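Side-chain contacts in Beta/alpha-amylase (Paenibacillus polymyxa, PDB 3VOC), which catalyses removal of successive maltose units from the non-reducing ends of starch chains through its beta-amylase domain, the part in this structure: residues 80-85 / 168-173; 375-380 / 411-416. All blocks are in the same frame, centred on the assembly; numbering follows the deposited sequence.

Interaction 1: 80-85 / 168-173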
loop_
_atom_site.group_PDB
_atom_site.type_symbol
_atom_site.label_atom_id
_atom_site.label_comp_id
_atom_site.label_asym_id
_atom_site.label_seq_id
_atom_site.Cartn_x
_atom_site.Cartn_y
_atom_site.Cartn_z
ATOM N N THR A 80 -7.272 -6.636 0.667
ATOM C CA THR A 80 -6.823 -8.015 0.518
ATOM C C THR A 80 -5.490 -8.195 1.283
ATOM O O THR A 80 -4.484 -8.719 0.755
ATOM C CB THR A 80 -6.612 -8.322 -0.963
ATOM O OG1 THR A 80 -5.853 -7.261 -1.549
ATOM C CG2 THR A 80 -7.967 -8.415 -1.698
ATOM N N HIS A 81 -5.471 -7.716 2.522
ATOM C CA HIS A 81 -4.313 -7.914 3.378
ATOM C C HIS A 81 -4.777 -8.194 4.797
ATOM O O HIS A 81 -5.947 -7.996 5.122
ATOM C CB HIS A 81 -3.341 -6.722 3.306
ATOM C CG HIS A 81 -3.951 -5.403 3.671
ATOM N ND1 HIS A 81 -4.651 -4.631 2.770
ATOM C CD2 HIS A 81 -3.921 -4.697 4.826
ATOM C CE1 HIS A 81 -5.047 -3.518 3.361
ATOM N NE2 HIS A 81 -4.618 -3.536 4.611
ATOM N N LYS A 82 -3.856 -8.690 5.618
ATOM C CA LYS A 82 -4.137 -9.063 6.992
ATOM C C LYS A 82 -3.975 -7.853 7.898
ATOM O O LYS A 82 -3.111 -7.007 7.650
ATOM C CB LYS A 82 -3.174 -10.195 7.413
ATOM C CG LYS A 82 -3.054 -10.431 8.918
ATOM C CD LYS A 82 -2.449 -11.810 9.233
ATOM C CE LYS A 82 -0.986 -11.917 8.839
ATOM N NZ LYS A 82 -0.387 -13.197 9.359
ATOM N N CYS A 83 -4.818 -7.758 8.925
ATOM C CA CYS A 83 -4.580 -6.806 10.006
ATOM C C CYS A 83 -4.035 -7.577 11.201
ATOM O O CYS A 83 -4.695 -8.502 11.696
ATOM C CB CYS A 83 -5.865 -6.069 10.402
ATOM S SG CYS A 83 -5.574 -4.519 11.274
ATOM N N GLY A 84 -2.837 -7.211 11.653
ATOM C CA GLY A 84 -2.238 -7.831 12.846
ATOM C C GLY A 84 -2.155 -9.353 12.866
ATOM O O GLY A 84 -1.560 -9.960 11.978
ATOM N N GLY A 85 -2.738 -9.973 13.899
ATOM C CA GLY A 85 -2.808 -11.439 13.968
ATOM C C GLY A 85 -1.703 -12.073 14.794
ATOM O O GLY A 85 -1.700 -13.291 14.997
ATOM N N SER A 168 8.528 -6.373 4.066
ATOM C CA SER A 168 9.966 -6.339 4.304
ATOM C C SER A 168 10.331 -5.959 5.730
ATOM O O SER A 168 11.424 -6.285 6.184
ATOM C CB SER A 168 10.618 -5.362 3.329
ATOM O OG SER A 168 10.010 -4.086 3.447
ATOM N N TYR A 169 9.435 -5.249 6.411
ATOM C CA TYR A 169 9.664 -4.883 7.808
ATOM C C TYR A 169 8.479 -5.353 8.662
ATOM O O TYR A 169 7.327 -4.974 8.423
ATOM C CB TYR A 169 9.967 -3.374 7.950
ATOM C CG TYR A 169 8.772 -2.450 7.727
ATOM C CD1 TYR A 169 8.377 -2.049 6.439
ATOM C CD2 TYR A 169 8.038 -1.980 8.818
ATOM C CE1 TYR A 169 7.260 -1.202 6.262
ATOM C CE2 TYR A 169 6.950 -1.146 8.656
ATOM C CZ TYR A 169 6.564 -0.758 7.386
ATOM O OH TYR A 169 5.479 0.074 7.279
ATOM N N TYR A 170 8.770 -6.189 9.657
ATOM C CA TYR A 170 7.715 -6.932 10.348
ATOM C C TYR A 170 8.185 -7.273 11.758
ATOM O O TYR A 170 9.114 -8.081 11.924
ATOM C CB TYR A 170 7.396 -8.205 9.567
ATOM C CG TYR A 170 6.058 -8.861 9.866
ATOM C CD1 TYR A 170 4.860 -8.163 9.701
ATOM C CD2 TYR A 170 5.994 -10.208 10.249
ATOM C CE1 TYR A 170 3.636 -8.776 9.954
ATOM C CE2 TYR A 170 4.767 -10.830 10.510
ATOM C CZ TYR A 170 3.597 -10.111 10.353
ATOM O OH TYR A 170 2.374 -10.717 10.565
ATOM N N PRO A 171 7.555 -6.646 12.774
ATOM C CA PRO A 171 7.971 -6.851 14.171
ATOM C C PRO A 171 8.088 -8.331 14.532
ATOM O O PRO A 171 9.073 -8.734 15.163
ATOM C CB PRO A 171 6.866 -6.157 14.972
ATOM C CG PRO A 171 6.445 -5.001 14.071
ATOM C CD PRO A 171 6.563 -5.557 12.639
ATOM N N ALA A 172 7.128 -9.150 14.091
ATOM C CA ALA A 172 7.132 -10.563 14.455
ATOM C C ALA A 172 8.279 -11.345 13.837
ATOM O O ALA A 172 8.604 -12.433 14.316
ATOM C CB ALA A 172 5.766 -11.228 14.153
ATOM N N ALA A 173 8.901 -10.792 12.789
ATOM C CA ALA A 173 10.102 -11.369 12.191
ATOM C C ALA A 173 11.390 -10.867 12.854
ATOM O O ALA A 173 12.483 -11.199 12.406
ATOM C CB ALA A 173 10.136 -11.082 10.679
HETATM O O HOH W 1 2.235 -12.917 8.655
HETATM O O HOH W 2 0.390 -8.988 10.430
#
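The ammonium end of Lys-82 comes near the hydroxyl of Tyr-170 where two loops face each other, the side chains crossing at about a right angle. The direct contact is slight: Lys-82 NZ lies 3.9 Å from Tyr-170 OH, too long for a hydrogen bond. About 52 Å² is buried.

Water supplies the polar link. Water 1 accepts from Lys-82 NZ at 2.7 Å and is 2.9 Å from Tyr-170 OH. Water 2 donates to Gly-84 O at 2.7 Å and reaches Tyr-170 OH at 2.6 Å, in the ring plane at its edge. One phenol oxygen serves both bridges, a role suited to tyrosine, whose hydroxyl can give and accept at the end of a rigid ring. The lysine chain is extended apart from a bend at chi3 (69°), which redirects CE and NZ toward the phenol oxygen.

Direct bonds to neighbours fix both polar ends: Lys-82 NZ to Ser-119 OG, and Tyr-170 OH to Asn-86 ND2. At Gly-84 the backbone takes a positive phi (53°), which glycine adopts easily.

The two loops follow the third and fourth strands of the TIM barrel, on the catalytic face. The first also carries the Cys-83 to Cys-91 disulfide and His-81, which probably binds substrate, so this solvent-bridged contact belongs to the active-site rim of a family 14 beta-amylase.

Interaction 2: 375-380 / 411-416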
loop_
_atom_site.group_PDB
_atom_site.type_symbol
_atom_site.label_atom_id
_atom_site.label_comp_id
_atom_site.label_asym_id
_atom_site.label_seq_id
_atom_site.Cartn_x
_atom_site.Cartn_y
_atom_site.Cartn_z
ATOM N N LYS A 375 2.891 20.182 1.142
ATOM C CA LYS A 375 2.975 19.135 0.140
ATOM C C LYS A 375 1.827 19.176 -0.856
ATOM O O LYS A 375 2.060 19.181 -2.077
ATOM C CB LYS A 375 3.095 17.736 0.794
ATOM C CG LYS A 375 4.361 17.574 1.699
ATOM C CD LYS A 375 5.629 18.068 0.996
ATOM C CE LYS A 375 6.906 17.708 1.803
ATOM N NZ LYS A 375 8.140 18.421 1.289
ATOM N N ILE A 376 0.594 19.233 -0.352
ATOM C CA ILE A 376 -0.571 19.200 -1.255
ATOM C C ILE A 376 -0.610 20.401 -2.214
ATOM O O ILE A 376 -1.070 20.261 -3.339
ATOM C CB ILE A 376 -1.936 18.979 -0.503
ATOM C CG1 ILE A 376 -2.228 20.107 0.496
ATOM C CG2 ILE A 376 -1.927 17.614 0.210
ATOM C CD1 ILE A 376 -3.564 19.944 1.252
ATOM N N THR A 377 -0.116 21.561 -1.768
ATOM C CA THR A 377 -0.122 22.772 -2.590
ATOM C C THR A 377 1.080 22.852 -3.545
ATOM O O THR A 377 0.945 23.381 -4.648
ATOM C CB THR A 377 -0.174 24.084 -1.751
ATOM O OG1 THR A 377 0.927 24.113 -0.837
ATOM C CG2 THR A 377 -1.494 24.194 -0.967
ATOM N N LYS A 378 2.247 22.343 -3.126
ATOM C CA LYS A 378 3.427 22.285 -4.002
ATOM C C LYS A 378 3.176 21.352 -5.185
ATOM O O LYS A 378 3.648 21.601 -6.294
ATOM C CB LYS A 378 4.664 21.784 -3.251
ATOM C CG LYS A 378 5.461 22.856 -2.526
ATOM C CD LYS A 378 6.622 22.231 -1.740
ATOM C CE LYS A 378 7.472 23.291 -1.033
ATOM N NZ LYS A 378 8.570 22.673 -0.203
ATOM N N PHE A 379 2.435 20.277 -4.947
ATOM C CA PHE A 379 2.360 19.201 -5.939
ATOM C C PHE A 379 0.987 18.952 -6.552
ATOM O O PHE A 379 0.779 17.952 -7.238
ATOM C CB PHE A 379 2.967 17.922 -5.355
ATOM C CG PHE A 379 4.418 18.072 -4.962
ATOM C CD1 PHE A 379 5.402 18.235 -5.941
ATOM C CD2 PHE A 379 4.797 18.059 -3.621
ATOM C CE1 PHE A 379 6.745 18.398 -5.594
ATOM C CE2 PHE A 379 6.145 18.220 -3.253
ATOM C CZ PHE A 379 7.123 18.384 -4.250
ATOM N N GLY A 380 0.042 19.850 -6.305
ATOM C CA GLY A 380 -1.262 19.731 -6.976
ATOM C C GLY A 380 -1.998 18.439 -6.640
ATOM O O GLY A 380 -2.605 17.808 -7.522
ATOM N N ILE A 411 -8.990 21.129 4.925
ATOM C CA ILE A 411 -10.360 21.101 4.396
ATOM C C ILE A 411 -10.650 22.383 3.616
ATOM O O ILE A 411 -11.334 22.345 2.595
ATOM C CB ILE A 411 -11.453 20.892 5.485
ATOM C CG1 ILE A 411 -11.203 19.627 6.294
ATOM C CG2 ILE A 411 -12.857 20.855 4.846
ATOM C CD1 ILE A 411 -12.228 19.399 7.390
ATOM N N SER A 412 -10.099 23.500 4.089
ATOM C CA SER A 412 -10.305 24.825 3.466
ATOM C C SER A 412 -9.800 24.927 2.023
ATOM O O SER A 412 -10.179 25.860 1.308
ATOM C CB SER A 412 -9.641 25.918 4.307
ATOM O OG SER A 412 -8.236 25.718 4.324
ATOM N N LYS A 413 -8.958 23.980 1.601
ATOM C CA LYS A 413 -8.455 23.951 0.228
ATOM C C LYS A 413 -9.469 23.407 -0.773
ATOM O O LYS A 413 -9.300 23.577 -1.986
ATOM C CB LYS A 413 -7.149 23.142 0.131
ATOM C CG LYS A 413 -6.006 23.665 1.006
ATOM C CD LYS A 413 -5.625 25.105 0.650
ATOM C CE LYS A 413 -4.360 25.550 1.388
ATOM N NZ LYS A 413 -4.596 25.663 2.869
ATOM N N ALA A 414 -10.498 22.728 -0.273
ATOM C CA ALA A 414 -11.498 22.087 -1.132
ATOM C C ALA A 414 -12.603 23.053 -1.505
ATOM O O ALA A 414 -13.026 23.860 -0.670
ATOM C CB ALA A 414 -12.097 20.887 -0.430
ATOM N N LYS A 415 -13.070 22.964 -2.749
ATOM C CA LYS A 415 -14.295 23.660 -3.156
ATOM C C LYS A 415 -15.478 22.822 -2.709
ATOM O O LYS A 415 -15.536 21.633 -3.036
ATOM C CB LYS A 415 -14.370 23.858 -4.671
ATOM C CG LYS A 415 -13.804 25.180 -5.158
ATOM C CD LYS A 415 -12.531 24.992 -5.979
ATOM C CE LYS A 415 -12.856 24.570 -7.424
ATOM N NZ LYS A 415 -11.655 24.621 -8.296
ATOM N N PRO A 416 -16.423 23.431 -1.963
ATOM C CA PRO A 416 -17.608 22.698 -1.495
ATOM C C PRO A 416 -18.621 22.476 -2.621
ATOM O O PRO A 416 -18.685 21.376 -3.180
ATOM C CB PRO A 416 -18.197 23.617 -0.404
ATOM C CG PRO A 416 -17.232 24.807 -0.286
ATOM C CD PRO A 416 -16.482 24.852 -1.580
#
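Lys-413 leans its aliphatic chain against Ile-376 and Thr-377 near the end of helix 367-378. From CB, which points toward that helix, the chain places CG anti to its carbonyl carbon (chi1 -59°). CG lies 4.5 Å from Ile-376 CD1, a loose van der Waals approach to the extended tip of a buried isoleucine that also packs on Val-2, Phe-6 and Ile-410. A bend at chi2 carries CD past the isoleucine to the threonine side.

CE makes the nearest approach, 3.9 Å from Thr-377 CG2. Threonine suits its partly exposed position: the methyl is offered to the lysine, while OG1, between backbone N and carbonyl carbon (chi1 57°), bonds back to Glu-373 O and Glu-374 O. Thr-377 is in the last turn of helix 367-378 and Lys-413 lies just beyond helix 403-411, the last two outer helices of the (beta/alpha)8 barrel, on the side away from the catalytic face. Lys-413 sits in a type I turn, Ile-411 to Ala-414, that starts on the last residue of helix 403-411, with Ala-414 N bonding Ile-411 O at 3.0 Å.

A second bend, at chi4, turns Lys-413 NZ to a hydrogen bond with Tyr-409 O and a salt bridge with Glu-373 OE2.

From the N terminus the chain builds the first three barrel strands before reaching 80-85. Interaction 1 then closes a loop of 82 residues, holding the calcium-binding helix 127-144 and the fourth strand, 153-156, when 168-173 arrives. The chain runs on through strands five to seven before 375-380, and interaction 2 closes a shorter loop of 30 residues around the eighth strand, 383-386, and helix 403-411. The two loops follow in series, neither nested nor crossed. Their centres lie about 33 Å apart on opposite sides of the chain's centre: interaction 1 joins loops of the catalytic face, whereas interaction 2 joins outer helix ends where the N terminus also packs.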